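PDB 3MI6: alpha-galactosidase from Lactobacillus brevis, which probably hydrolyses terminal, non-reducing alpha-D-galactose residues from alpha-D-galactosides such as galactose oligosaccharides, galactomannans and galactolipids, as a member of glycoside hydrolase family 36. Local coordinates for residues Y191-Q195 against L206-L211; Q195-W200 against H227-P231; W200-R204 against T547-T551; I218-R222 against N277-F281; F248-Y254 against P294-S299. All blocks are in the same frame, centred on the assembly; numbering follows the deposited sequence.

In the fold
Contacts 1, 2 and 5 reach one large antiparallel sheet of the N-terminal beta-sandwich region. Contact 1 is the hairpin 192-197/205-210 at its edge within the chain; contact 5 pairs strands 247-252 and 290-301 further in. The centres of contacts 1 and 5 lie about 17 Å apart. Contact 2 continues strand 192-197 beyond Q195; contact 3, about 10 Å away centre to centre, brings the hairpin loop to the loop after barrel strand 544-546. Contact 4 joins the end of strand 214-219 to loop 277-281, about 14 Å from contact 2 centre to centre. Contacts 1 and 2 share Q195 and contacts 2 and 3 share W200, so the hairpin and its loop lead from the sheet edge to the predicted active site.

Contact 1: residues Y191-Q195 against L206-L211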
# COMPACT_ATOMS: atom_id res chain seq x y z
N TYR D 191 -0.37 5.21 -14.51
CA TYR D 191 -1.13 3.98 -14.78
C TYR D 191 -0.56 2.78 -14.02
O TYR D 191 0.59 2.82 -13.57
CB TYR D 191 -1.16 3.65 -16.28
CG TYR D 191 -1.85 4.68 -17.15
CD1 TYR D 191 -3.21 4.63 -17.37
CD2 TYR D 191 -1.12 5.68 -17.77
CE1 TYR D 191 -3.84 5.56 -18.16
CE2 TYR D 191 -1.75 6.61 -18.58
CZ TYR D 191 -3.11 6.54 -18.76
OH TYR D 191 -3.74 7.47 -19.55
N ASP D 192 -1.36 1.73 -13.89
CA ASP D 192 -0.85 0.45 -13.41
C ASP D 192 -0.74 -0.35 -14.67
O ASP D 192 -1.62 -0.28 -15.52
CB ASP D 192 -1.84 -0.30 -12.49
CG ASP D 192 -2.02 0.34 -11.12
OD1 ASP D 192 -1.14 1.11 -10.68
OD2 ASP D 192 -3.05 0.06 -10.47
N LEU D 193 0.34 -1.13 -14.79
CA LEU D 193 0.50 -2.11 -15.86
C LEU D 193 -0.08 -3.41 -15.38
O LEU D 193 0.30 -3.91 -14.32
CB LEU D 193 1.98 -2.31 -16.20
CG LEU D 193 2.39 -3.56 -16.98
CD1 LEU D 193 1.69 -3.61 -18.30
CD2 LEU D 193 3.88 -3.55 -17.16
N ILE D 194 -1.00 -3.97 -16.16
CA ILE D 194 -1.64 -5.22 -15.83
C ILE D 194 -1.22 -6.25 -16.87
O ILE D 194 -1.44 -6.07 -18.07
CB ILE D 194 -3.16 -5.06 -15.84
CG1 ILE D 194 -3.57 -3.97 -14.85
CG2 ILE D 194 -3.85 -6.37 -15.49
CD1 ILE D 194 -5.06 -3.63 -14.86
N GLN D 195 -0.60 -7.33 -16.41
CA GLN D 195 -0.01 -8.34 -17.29
C GLN D 195 -0.58 -9.68 -16.90
O GLN D 195 -1.30 -9.79 -15.92
CB GLN D 195 1.50 -8.37 -17.16
CG GLN D 195 1.92 -8.57 -15.72
CD GLN D 195 3.40 -8.41 -15.52
OE1 GLN D 195 3.91 -7.30 -15.41
NE2 GLN D 195 4.10 -9.53 -15.45
N LEU D 206 -3.10 -12.81 -13.08
CA LEU D 206 -3.05 -11.36 -13.25
C LEU D 206 -2.07 -10.68 -12.27
O LEU D 206 -2.04 -10.98 -11.09
CB LEU D 206 -4.46 -10.80 -13.09
CG LEU D 206 -4.72 -9.33 -13.40
CD1 LEU D 206 -6.18 -9.20 -13.76
CD2 LEU D 206 -4.37 -8.38 -12.25
N TYR D 207 -1.25 -9.77 -12.79
CA TYR D 207 -0.33 -9.01 -11.95
C TYR D 207 -0.56 -7.54 -12.24
O TYR D 207 -0.77 -7.15 -13.38
CB TYR D 207 1.13 -9.38 -12.20
CG TYR D 207 1.48 -10.75 -11.72
CD1 TYR D 207 1.93 -10.95 -10.42
CD2 TYR D 207 1.33 -11.86 -12.55
CE1 TYR D 207 2.25 -12.24 -9.96
CE2 TYR D 207 1.64 -13.15 -12.09
CZ TYR D 207 2.11 -13.32 -10.79
OH TYR D 207 2.41 -14.59 -10.33
N ARG D 208 -0.55 -6.72 -11.20
CA ARG D 208 -0.97 -5.33 -11.35
C ARG D 208 0.02 -4.43 -10.62
O ARG D 208 0.10 -4.47 -9.40
CB ARG D 208 -2.41 -5.14 -10.85
CG ARG D 208 -2.84 -3.67 -10.76
CD ARG D 208 -4.36 -3.46 -10.73
NE ARG D 208 -4.69 -2.05 -10.92
CZ ARG D 208 -5.90 -1.59 -11.18
NH1 ARG D 208 -6.94 -2.39 -11.28
NH2 ARG D 208 -6.08 -0.30 -11.35
N HIS D 209 0.80 -3.66 -11.37
CA HIS D 209 1.86 -2.83 -10.80
C HIS D 209 1.86 -1.40 -11.38
O HIS D 209 1.60 -1.18 -12.56
CB HIS D 209 3.24 -3.50 -10.97
CG HIS D 209 3.41 -4.75 -10.15
ND1 HIS D 209 2.98 -5.99 -10.59
CD2 HIS D 209 3.92 -4.94 -8.91
CE1 HIS D 209 3.22 -6.89 -9.65
NE2 HIS D 209 3.79 -6.28 -8.63
N PRO D 210 2.15 -0.42 -10.52
CA PRO D 210 2.25 0.96 -10.99
C PRO D 210 3.47 1.10 -11.90
O PRO D 210 4.48 0.46 -11.63
CB PRO D 210 2.49 1.75 -9.70
CG PRO D 210 2.12 0.85 -8.59
CD PRO D 210 2.40 -0.54 -9.09
N LEU D 211 3.38 1.92 -12.96
CA LEU D 211 4.53 2.19 -13.81
C LEU D 211 5.61 2.84 -12.98
O LEU D 211 5.33 3.40 -11.91
CB LEU D 211 4.12 3.13 -14.94
CG LEU D 211 3.75 2.56 -16.32
CD1 LEU D 211 3.61 1.04 -16.32
CD2 LEU D 211 2.49 3.21 -16.82
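Four residue pairs hold the two strands in antiparallel register, their short axes 4.2 Å apart at closest approach and at 161°. Backbone hydrogen bonds come from the hydrogen-bonded pairs: L193 N to H209 O (2.6 Å) with H209 N back to L193 O (3.0 Å), and Q195 N to Y207 O (3.0 Å) with Y207 N back to Q195 O (3.1 Å). L211 N to Y191 O (3.0 Å) extends the ladder past the strand ends. Between these rungs lie the non-hydrogen-bonded pairs D192-P210 and I194-R208, where CA-H...O contacts such as I194 CA to Y207 O (3.2 Å) fill in. The one salt bridge is diagonal on their common face: D192 OD2 takes R208 NE at 2.7 Å, and R208 NH2 weakly at 3.2 Å, while I194 CD1 lies over one face of the guanidinium. I194 CG2 meets L206 CG (3.7 Å) on this face; L211 packs against Y191 CB and, toward the other face, L193 CB. Q195 turns its amide to S197 and to R212 and P213 of the second subunit. The pair is a beta hairpin; D192 and I194 bond on to strand 233-236, so 205-210 is the outermost strand of the sheet within this chain.

Contact 2: residues Q195-W200 against H227-P231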
# COMPACT_ATOMS: atom_id res chain seq x y z
N GLN D 195 -0.60 -7.33 -16.41
CA GLN D 195 -0.01 -8.34 -17.29
C GLN D 195 -0.58 -9.68 -16.90
O GLN D 195 -1.30 -9.79 -15.92
CB GLN D 195 1.50 -8.37 -17.16
CG GLN D 195 1.92 -8.57 -15.72
CD GLN D 195 3.40 -8.41 -15.52
OE1 GLN D 195 3.91 -7.30 -15.41
NE2 GLN D 195 4.10 -9.53 -15.45
N PHE D 196 -0.25 -10.69 -17.69
CA PHE D 196 -0.75 -12.02 -17.43
C PHE D 196 0.38 -13.04 -17.55
O PHE D 196 0.71 -13.50 -18.63
CB PHE D 196 -1.98 -12.30 -18.29
CG PHE D 196 -3.12 -11.40 -17.96
CD1 PHE D 196 -4.04 -11.76 -16.97
CD2 PHE D 196 -3.23 -10.16 -18.56
CE1 PHE D 196 -5.08 -10.91 -16.64
CE2 PHE D 196 -4.25 -9.30 -18.23
CZ PHE D 196 -5.18 -9.68 -17.27
N SER D 197 0.97 -13.36 -16.42
CA SER D 197 2.17 -14.15 -16.39
C SER D 197 1.88 -15.47 -15.71
O SER D 197 0.96 -15.57 -14.90
CB SER D 197 3.22 -13.36 -15.60
OG SER D 197 3.16 -11.99 -15.97
N GLY D 198 2.65 -16.50 -16.06
CA GLY D 198 2.58 -17.76 -15.35
C GLY D 198 3.53 -18.78 -15.90
O GLY D 198 4.73 -18.51 -16.07
N THR D 199 2.97 -19.95 -16.20
CA THR D 199 3.72 -21.06 -16.75
C THR D 199 2.81 -22.27 -16.97
O THR D 199 1.60 -22.21 -16.78
CB THR D 199 4.91 -21.46 -15.84
OG1 THR D 199 5.72 -22.42 -16.52
CG2 THR D 199 4.41 -22.03 -14.50
N TRP D 200 3.41 -23.39 -17.38
CA TRP D 200 2.61 -24.54 -17.74
C TRP D 200 1.78 -24.98 -16.54
O TRP D 200 2.27 -24.95 -15.41
CB TRP D 200 3.51 -25.66 -18.29
CG TRP D 200 2.79 -26.95 -18.45
CD1 TRP D 200 2.17 -27.43 -19.57
CD2 TRP D 200 2.61 -27.94 -17.43
NE1 TRP D 200 1.62 -28.67 -19.32
CE2 TRP D 200 1.87 -29.00 -18.01
CE3 TRP D 200 2.99 -28.03 -16.09
CZ2 TRP D 200 1.51 -30.12 -17.29
CZ3 TRP D 200 2.64 -29.15 -15.39
CH2 TRP D 200 1.91 -30.18 -15.98
N HIS D 227 3.61 -19.86 -22.45
CA HIS D 227 2.91 -20.12 -21.20
C HIS D 227 3.26 -18.96 -20.25
O HIS D 227 2.44 -18.53 -19.46
CB HIS D 227 3.37 -21.43 -20.54
CG HIS D 227 3.02 -22.68 -21.30
ND1 HIS D 227 3.89 -23.29 -22.17
CD2 HIS D 227 1.89 -23.43 -21.31
CE1 HIS D 227 3.31 -24.36 -22.70
NE2 HIS D 227 2.09 -24.46 -22.19
N GLN D 228 4.48 -18.46 -20.36
CA GLN D 228 5.05 -17.57 -19.35
C GLN D 228 4.46 -16.17 -19.35
O GLN D 228 4.16 -15.63 -18.28
CB GLN D 228 6.56 -17.50 -19.54
CG GLN D 228 7.31 -18.81 -19.21
CD GLN D 228 6.96 -19.95 -20.16
OE1 GLN D 228 6.89 -21.11 -19.75
NE2 GLN D 228 6.73 -19.61 -21.42
N GLN D 229 4.31 -15.58 -20.53
CA GLN D 229 3.76 -14.22 -20.66
C GLN D 229 2.83 -14.18 -21.85
O GLN D 229 3.18 -14.65 -22.92
CB GLN D 229 4.88 -13.19 -20.90
CG GLN D 229 6.03 -13.23 -19.90
CD GLN D 229 5.68 -12.64 -18.55
OE1 GLN D 229 4.56 -12.16 -18.32
NE2 GLN D 229 6.66 -12.64 -17.64
N ASN D 230 1.64 -13.61 -21.68
CA ASN D 230 0.71 -13.44 -22.79
C ASN D 230 0.84 -12.07 -23.42
O ASN D 230 1.16 -11.10 -22.73
CB ASN D 230 -0.73 -13.62 -22.32
CG ASN D 230 -1.68 -13.76 -23.47
OD1 ASN D 230 -1.97 -14.86 -23.91
ND2 ASN D 230 -2.13 -12.64 -24.01
N PRO D 231 0.58 -11.97 -24.74
CA PRO D 231 0.69 -10.71 -25.49
C PRO D 231 -0.30 -9.63 -25.04
O PRO D 231 -0.07 -8.47 -25.33
CB PRO D 231 0.37 -11.12 -26.93
CG PRO D 231 0.72 -12.57 -26.99
CD PRO D 231 0.37 -13.12 -25.64
O HOH W 1 1.08 -16.41 -19.16
O HOH W 2 0.21 -9.90 -20.31
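The two backbones run alongside each other in opposite senses but share just one bridge, S197 with Q229, their CA atoms 4.6 Å apart. N230 N donates to F196 O (3.2 Å) and G198 N to Q228 O (2.8 Å). Water 1 bridges F196 O (3.0 Å) and H227 O (2.5 Å), and water 2 joins F196 N (2.8 Å) to N230 O (2.9 Å). Segment 195-200 carries strand 192-197 of the N-terminal sheet on into the hairpin loop, toward W200, a predicted substrate-binding residue. Side chains form a short relay: Q195 NE2 donates to S197 OG (2.7 Å), which donates to Q229 OE1 (2.7 Å). H227 ND1 bonds to Y483, its NE2 to S529 O. This fixed imidazole carries W200 CB 4.2 Å above its centroid, a CH-pi contact, and receives the indole's five-membered ring in an offset edge-to-face pair, centroids 5.5 Å apart and planes at 70°. W200 NE1 bonds to D549, and T199 OG1 to Q266 of the second subunit.

Contact 3: residues W200-R204 against T547-T551; sequences WARER and TSDDT
Two irregular loops face each other, closest at A201 and D550, whose CA atoms are 4.4 Å and CB atoms 3.8 Å apart. In 200-204, W200 (phi/psi -60/139) precedes A201 in the left-handed region (67/2); R202 follows at -151/52, E203 is extended (-67/147) and R204 again left-handed (62/36). Opposite, T547 is helical, S548 extended (-152/148), D549 helical (-67/-25) and D550 extended (-71/112). S548 OG (chi1 t) accepts D550 N (3.0 Å), forming an ST turn, and donates to E203 OE1 (2.8 Å); E203 is m, p. Water 3 accepts from A201 N (3.0 Å) and D549 N (2.7 Å) and donates to E203 OE2 (2.7 Å), which also receives G531 N. W200, chi1 t and chi2 94°, donates NE1 to D549 OD2 (2.9 Å); D549 OD1 takes W546 NE1, so both side-chain oxygens of D549 accept a tryptophan NH. R204 (m, t, m) reaches T547 O through NH2 only weakly (3.1 Å), its NE and NH1 being used by T563 and G531 O. A201 O lies 2.8 Å from D550 OD2, while D550 OD1 accepts D552 N. W200 O accepts from N676 of the third subunit; R202 NH2 bonds Q266 O of the second. The loop of the N-terminal region completes the mouth of the (beta/alpha)8 barrel beside D549, predicted proton donor of the family 36 galactoside pocket.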
# COMPACT_ATOMS: atom_id res chain seq x y z
N TRP D 200 3.41 -23.39 -17.38
CA TRP D 200 2.61 -24.54 -17.74
C TRP D 200 1.78 -24.98 -16.54
O TRP D 200 2.27 -24.95 -15.41
CB TRP D 200 3.51 -25.66 -18.29
CG TRP D 200 2.79 -26.95 -18.45
CD1 TRP D 200 2.17 -27.43 -19.57
CD2 TRP D 200 2.61 -27.94 -17.43
NE1 TRP D 200 1.62 -28.67 -19.32
CE2 TRP D 200 1.87 -29.00 -18.01
CE3 TRP D 200 2.99 -28.03 -16.09
CZ2 TRP D 200 1.51 -30.12 -17.29
CZ3 TRP D 200 2.64 -29.15 -15.39
CH2 TRP D 200 1.91 -30.18 -15.98
N ALA D 201 0.53 -25.35 -16.77
CA ALA D 201 -0.38 -25.75 -15.70
C ALA D 201 -0.77 -24.61 -14.72
O ALA D 201 -1.49 -24.84 -13.76
CB ALA D 201 0.19 -26.91 -14.94
N ARG D 202 -0.29 -23.39 -14.97
CA ARG D 202 -0.77 -22.21 -14.24
C ARG D 202 -0.68 -20.92 -15.07
O ARG D 202 -0.14 -19.93 -14.62
CB ARG D 202 -0.04 -22.04 -12.89
CG ARG D 202 1.31 -22.70 -12.82
CD ARG D 202 2.00 -22.48 -11.47
NE ARG D 202 2.72 -21.21 -11.49
CZ ARG D 202 4.03 -21.06 -11.30
NH1 ARG D 202 4.81 -22.09 -11.04
NH2 ARG D 202 4.54 -19.84 -11.36
N GLU D 203 -1.23 -20.95 -16.27
CA GLU D 203 -1.13 -19.81 -17.17
C GLU D 203 -1.88 -18.55 -16.72
O GLU D 203 -2.94 -18.60 -16.09
CB GLU D 203 -1.63 -20.18 -18.58
CG GLU D 203 -0.83 -21.28 -19.28
CD GLU D 203 -1.30 -22.68 -18.92
OE1 GLU D 203 -1.63 -22.92 -17.74
OE2 GLU D 203 -1.34 -23.55 -19.83
N ARG D 204 -1.32 -17.40 -17.06
CA ARG D 204 -2.07 -16.16 -17.10
C ARG D 204 -2.68 -15.66 -15.79
O ARG D 204 -3.75 -15.06 -15.81
CB ARG D 204 -3.14 -16.23 -18.21
CG ARG D 204 -2.54 -16.10 -19.60
CD ARG D 204 -3.57 -16.14 -20.70
NE ARG D 204 -4.21 -17.44 -20.78
CZ ARG D 204 -3.60 -18.56 -21.19
NH1 ARG D 204 -2.31 -18.52 -21.55
NH2 ARG D 204 -4.26 -19.71 -21.22
N THR D 547 -7.07 -24.41 -22.94
CA THR D 547 -6.62 -23.30 -22.11
C THR D 547 -5.43 -23.61 -21.20
O THR D 547 -4.49 -22.83 -21.10
CB THR D 547 -7.77 -22.76 -21.26
OG1 THR D 547 -8.96 -22.78 -22.04
CG2 THR D 547 -7.49 -21.33 -20.77
N SER D 548 -5.49 -24.75 -20.53
CA SER D 548 -4.39 -25.21 -19.69
C SER D 548 -4.41 -26.73 -19.61
O SER D 548 -5.48 -27.33 -19.65
CB SER D 548 -4.51 -24.62 -18.28
OG SER D 548 -3.41 -25.01 -17.48
N ASP D 549 -3.24 -27.34 -19.51
CA ASP D 549 -3.16 -28.75 -19.17
C ASP D 549 -3.65 -28.99 -17.76
O ASP D 549 -4.08 -30.09 -17.42
CB ASP D 549 -1.73 -29.26 -19.30
CG ASP D 549 -1.50 -29.97 -20.60
OD1 ASP D 549 -2.51 -30.34 -21.24
OD2 ASP D 549 -0.31 -30.15 -20.98
N ASP D 550 -3.58 -27.95 -16.94
CA ASP D 550 -4.14 -28.03 -15.60
C ASP D 550 -5.66 -28.02 -15.71
O ASP D 550 -6.25 -27.01 -16.10
CB ASP D 550 -3.65 -26.85 -14.75
CG ASP D 550 -4.03 -27.00 -13.30
OD1 ASP D 550 -5.00 -27.73 -12.98
OD2 ASP D 550 -3.35 -26.39 -12.45
N THR D 551 -6.28 -29.16 -15.38
CA THR D 551 -7.74 -29.31 -15.41
C THR D 551 -8.34 -29.46 -14.01
O THR D 551 -9.48 -29.93 -13.86
CB THR D 551 -8.15 -30.54 -16.25
OG1 THR D 551 -7.64 -31.73 -15.64
CG2 THR D 551 -7.61 -30.43 -17.65
O HOH W 3 -0.87 -26.15 -19.33

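Contact 4: residues I218-R222 against N277-F281; sequences ISSLR and NPDEF
L221 extends its side chain (chi1 m, chi2 t) across the gap and lays CD2 over the loop 277-281, 4.1 Å from both D279 CB and E280 CG, with the carboxamide of N277 also against it. The backbones stay well apart: S219 CA is 6.9 Å from N277 CA, and L221 CA is 7.3 Å from E280 CA, so both segments progress in the same sense. S219 (-153/175) ends strand 214-219, S220 (-138/134) is still extended, and L221 bends at -117/22. Facing them, a type II beta turn runs from P278 to F281, with D279 at -79/145 and E280 left-handed at 52/41. This joins the end of one strand of the N-terminal beta-sandwich to the loop between strands 270-274 and 283-285. N277, chi1 t, has its CA-to-CB bond toward segment 218-222. Water 4 spans the gap, donating to D279 OD2 (3.2 Å) and weakly contacting S219 OG (3.3 Å). S220 OG turns to A224 O, whereas E280 forms a salt bridge with R99 of the second subunit.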
# COMPACT_ATOMS: atom_id res chain seq x y z
N ILE D 218 7.17 -7.24 -20.91
CA ILE D 218 7.15 -8.69 -20.90
C ILE D 218 7.34 -9.15 -22.34
O ILE D 218 6.95 -8.47 -23.26
CB ILE D 218 5.82 -9.22 -20.34
CG1 ILE D 218 4.69 -8.99 -21.35
CG2 ILE D 218 5.52 -8.59 -19.01
CD1 ILE D 218 3.42 -8.53 -20.70
N SER D 219 7.94 -10.32 -22.52
CA SER D 219 8.33 -10.76 -23.86
C SER D 219 8.39 -12.28 -24.03
O SER D 219 8.23 -13.05 -23.07
CB SER D 219 9.69 -10.13 -24.24
OG SER D 219 10.72 -10.47 -23.31
N SER D 220 8.65 -12.71 -25.25
CA SER D 220 8.87 -14.12 -25.50
C SER D 220 10.03 -14.31 -26.49
O SER D 220 10.11 -13.62 -27.51
CB SER D 220 7.59 -14.75 -26.04
OG SER D 220 7.63 -16.16 -25.93
N LEU D 221 10.93 -15.24 -26.16
CA LEU D 221 12.03 -15.64 -27.03
C LEU D 221 11.89 -17.07 -27.43
O LEU D 221 12.87 -17.70 -27.81
CB LEU D 221 13.35 -15.51 -26.31
CG LEU D 221 13.66 -14.06 -26.03
CD1 LEU D 221 14.79 -13.92 -25.01
CD2 LEU D 221 13.97 -13.41 -27.37
N ARG D 222 10.69 -17.62 -27.34
CA ARG D 222 10.53 -19.06 -27.50
C ARG D 222 9.79 -19.51 -28.76
O ARG D 222 9.29 -20.63 -28.81
CB ARG D 222 9.86 -19.64 -26.26
CG ARG D 222 10.20 -18.90 -24.98
CD ARG D 222 9.13 -19.13 -23.90
NE ARG D 222 9.49 -20.21 -22.99
CZ ARG D 222 10.00 -20.02 -21.78
NH1 ARG D 222 10.18 -18.77 -21.34
NH2 ARG D 222 10.30 -21.06 -21.02
N ASN D 277 9.09 -9.34 -31.13
CA ASN D 277 10.23 -9.09 -30.27
C ASN D 277 11.47 -8.68 -31.06
O ASN D 277 12.02 -9.49 -31.80
CB ASN D 277 10.51 -10.37 -29.47
CG ASN D 277 11.53 -10.16 -28.39
OD1 ASN D 277 11.78 -11.07 -27.60
ND2 ASN D 277 12.13 -8.96 -28.34
N PRO D 278 11.93 -7.44 -30.89
CA PRO D 278 13.14 -6.97 -31.57
C PRO D 278 14.35 -7.88 -31.35
O PRO D 278 15.23 -7.90 -32.19
CB PRO D 278 13.39 -5.60 -30.94
CG PRO D 278 12.06 -5.13 -30.63
CD PRO D 278 11.27 -6.34 -30.18
N ASP D 279 14.38 -8.61 -30.24
CA ASP D 279 15.45 -9.57 -30.00
C ASP D 279 15.25 -10.88 -30.76
O ASP D 279 14.12 -11.37 -30.91
CB ASP D 279 15.57 -9.83 -28.51
CG ASP D 279 16.34 -8.74 -27.78
OD1 ASP D 279 17.47 -8.43 -28.22
OD2 ASP D 279 15.81 -8.19 -26.79
N GLU D 280 16.36 -11.46 -31.21
CA GLU D 280 16.31 -12.62 -32.12
C GLU D 280 15.43 -12.33 -33.32
O GLU D 280 14.64 -13.17 -33.74
CB GLU D 280 15.83 -13.87 -31.39
CG GLU D 280 16.74 -14.26 -30.24
CD GLU D 280 18.11 -14.74 -30.71
OE1 GLU D 280 18.22 -15.93 -31.09
OE2 GLU D 280 19.08 -13.94 -30.68
N PHE D 281 15.55 -11.12 -33.85
CA PHE D 281 14.84 -10.76 -35.07
C PHE D 281 15.61 -9.76 -35.94
O PHE D 281 16.28 -8.83 -35.46
CB PHE D 281 13.45 -10.22 -34.77
CG PHE D 281 12.80 -9.56 -35.95
CD1 PHE D 281 12.02 -10.29 -36.83
CD2 PHE D 281 12.98 -8.20 -36.19
CE1 PHE D 281 11.43 -9.68 -37.92
CE2 PHE D 281 12.40 -7.58 -37.26
CZ PHE D 281 11.62 -8.31 -38.14
O HOH W 4 13.26 -9.17 -25.03

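Contact 5: residues F248-Y254 against P294-S299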
# COMPACT_ATOMS: atom_id res chain seq x y z
N PHE D 248 -6.55 1.28 -20.96
CA PHE D 248 -6.18 0.89 -22.31
C PHE D 248 -5.91 -0.60 -22.37
O PHE D 248 -5.45 -1.20 -21.40
CB PHE D 248 -4.94 1.64 -22.73
CG PHE D 248 -5.15 3.10 -22.89
CD1 PHE D 248 -4.91 3.97 -21.84
CD2 PHE D 248 -5.63 3.62 -24.08
CE1 PHE D 248 -5.11 5.33 -21.99
CE2 PHE D 248 -5.84 4.97 -24.23
CZ PHE D 248 -5.57 5.83 -23.19
N GLY D 249 -6.21 -1.19 -23.51
CA GLY D 249 -5.96 -2.60 -23.73
C GLY D 249 -5.16 -2.79 -24.99
O GLY D 249 -5.43 -2.15 -26.00
N PHE D 250 -4.17 -3.66 -24.94
CA PHE D 250 -3.32 -3.89 -26.09
C PHE D 250 -3.23 -5.37 -26.35
O PHE D 250 -2.87 -6.13 -25.46
CB PHE D 250 -1.91 -3.35 -25.83
CG PHE D 250 -1.87 -1.92 -25.43
CD1 PHE D 250 -2.20 -1.54 -24.14
CD2 PHE D 250 -1.48 -0.95 -26.32
CE1 PHE D 250 -2.17 -0.22 -23.77
CE2 PHE D 250 -1.45 0.39 -25.94
CZ PHE D 250 -1.79 0.75 -24.66
N ASN D 251 -3.55 -5.79 -27.57
CA ASN D 251 -3.27 -7.17 -27.94
C ASN D 251 -2.58 -7.29 -29.32
O ASN D 251 -2.26 -6.29 -29.96
CB ASN D 251 -4.51 -8.06 -27.80
CG ASN D 251 -4.17 -9.52 -27.52
OD1 ASN D 251 -3.04 -9.97 -27.77
ND2 ASN D 251 -5.14 -10.28 -27.02
N LEU D 252 -2.34 -8.51 -29.79
CA LEU D 252 -1.45 -8.72 -30.91
C LEU D 252 -1.85 -9.95 -31.70
O LEU D 252 -1.83 -11.05 -31.17
CB LEU D 252 -0.05 -8.95 -30.37
CG LEU D 252 1.09 -8.13 -30.93
CD1 LEU D 252 2.32 -9.04 -31.16
CD2 LEU D 252 0.65 -7.38 -32.21
N VAL D 253 -2.20 -9.80 -32.98
CA VAL D 253 -2.50 -11.00 -33.74
C VAL D 253 -1.23 -11.67 -34.24
O VAL D 253 -0.89 -11.53 -35.40
CB VAL D 253 -3.40 -10.72 -34.91
CG1 VAL D 253 -4.00 -12.03 -35.39
CG2 VAL D 253 -4.48 -9.74 -34.50
N TYR D 254 -0.55 -12.39 -33.37
CA TYR D 254 0.74 -13.00 -33.66
C TYR D 254 0.92 -14.15 -32.68
O TYR D 254 0.30 -14.15 -31.63
CB TYR D 254 1.85 -11.98 -33.49
CG TYR D 254 3.17 -12.41 -34.09
CD1 TYR D 254 3.25 -12.77 -35.44
CD2 TYR D 254 4.33 -12.47 -33.32
CE1 TYR D 254 4.44 -13.17 -35.99
CE2 TYR D 254 5.53 -12.88 -33.85
CZ TYR D 254 5.58 -13.23 -35.19
OH TYR D 254 6.77 -13.65 -35.74
N PRO D 294 2.70 -7.97 -37.96
CA PRO D 294 1.42 -8.54 -37.51
C PRO D 294 0.61 -7.39 -36.95
O PRO D 294 1.21 -6.36 -36.62
CB PRO D 294 1.84 -9.47 -36.37
CG PRO D 294 3.29 -9.65 -36.49
CD PRO D 294 3.83 -8.42 -37.14
N GLU D 295 -0.70 -7.54 -36.85
CA GLU D 295 -1.54 -6.45 -36.37
C GLU D 295 -1.57 -6.27 -34.85
O GLU D 295 -1.59 -7.26 -34.09
CB GLU D 295 -2.96 -6.60 -36.92
CG GLU D 295 -3.07 -6.19 -38.37
CD GLU D 295 -4.45 -6.38 -38.93
OE1 GLU D 295 -5.22 -7.20 -38.38
OE2 GLU D 295 -4.76 -5.69 -39.92
N ALA D 296 -1.58 -5.02 -34.41
CA ALA D 296 -1.80 -4.69 -33.00
C ALA D 296 -3.25 -4.29 -32.80
O ALA D 296 -3.76 -3.48 -33.55
CB ALA D 296 -0.87 -3.56 -32.58
N ILE D 297 -3.91 -4.86 -31.80
CA ILE D 297 -5.25 -4.40 -31.37
C ILE D 297 -5.15 -3.38 -30.23
O ILE D 297 -4.54 -3.66 -29.21
CB ILE D 297 -6.15 -5.56 -30.85
CG1 ILE D 297 -6.13 -6.78 -31.77
CG2 ILE D 297 -7.57 -5.06 -30.65
CD1 ILE D 297 -6.55 -6.50 -33.19
N LEU D 298 -5.75 -2.21 -30.41
CA LEU D 298 -5.79 -1.17 -29.39
C LEU D 298 -7.23 -0.82 -28.99
O LEU D 298 -8.16 -0.94 -29.78
CB LEU D 298 -5.09 0.09 -29.87
CG LEU D 298 -3.67 0.33 -29.37
CD1 LEU D 298 -2.76 -0.78 -29.89
CD2 LEU D 298 -3.15 1.68 -29.84
N SER D 299 -7.40 -0.39 -27.74
CA SER D 299 -8.74 -0.14 -27.21
C SER D 299 -8.70 0.66 -25.91
O SER D 299 -7.75 0.58 -25.12
CB SER D 299 -9.48 -1.45 -26.99
OG SER D 299 -10.87 -1.23 -26.99
O HOH W 5 -1.61 -9.92 -37.71
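Side chains of paired residues sit side by side on the two faces of this antiparallel pair, whose short axes approach to 4.5 Å at 166°. Strand 248-252 presents F250 and L252 on one face beside L298 and A296: F250 CD2 rests on L298 CD1 (3.8 Å), while small A296 makes a dip that L252 enters, L252 CD2 lying 4.1 Å from A296 CB and unusually close to E295 O (2.9 Å). On the other face G249, lacking a side chain, leaves the space beside S299 bare within the pair, and N251 CB stands 4.3 Å from I297 CB. Rungs lie at G249 N to S299 O (2.8 Å), weakly back from S299 N to G249 O (3.2 Å), and at N251 N to I297 O and I297 N to N251 O (both 2.9 Å). These are inner strands of the N-terminal antiparallel sheet: the F250 face packs on strand 174-186 and the I297 face on helix 305-319. Past the last rung, V253 N to E295 O (2.8 Å), the chain kinks in an inverse gamma turn centred on V253. Water 5 plugs the opening, bound to V253 O (2.9 Å) and E295 N (2.7 Å). V253 CG2 leans on I297 CD1 (4.1 Å). The P294 ring fits against Y254, with P294 CG 3.3 Å from Y254 CD1.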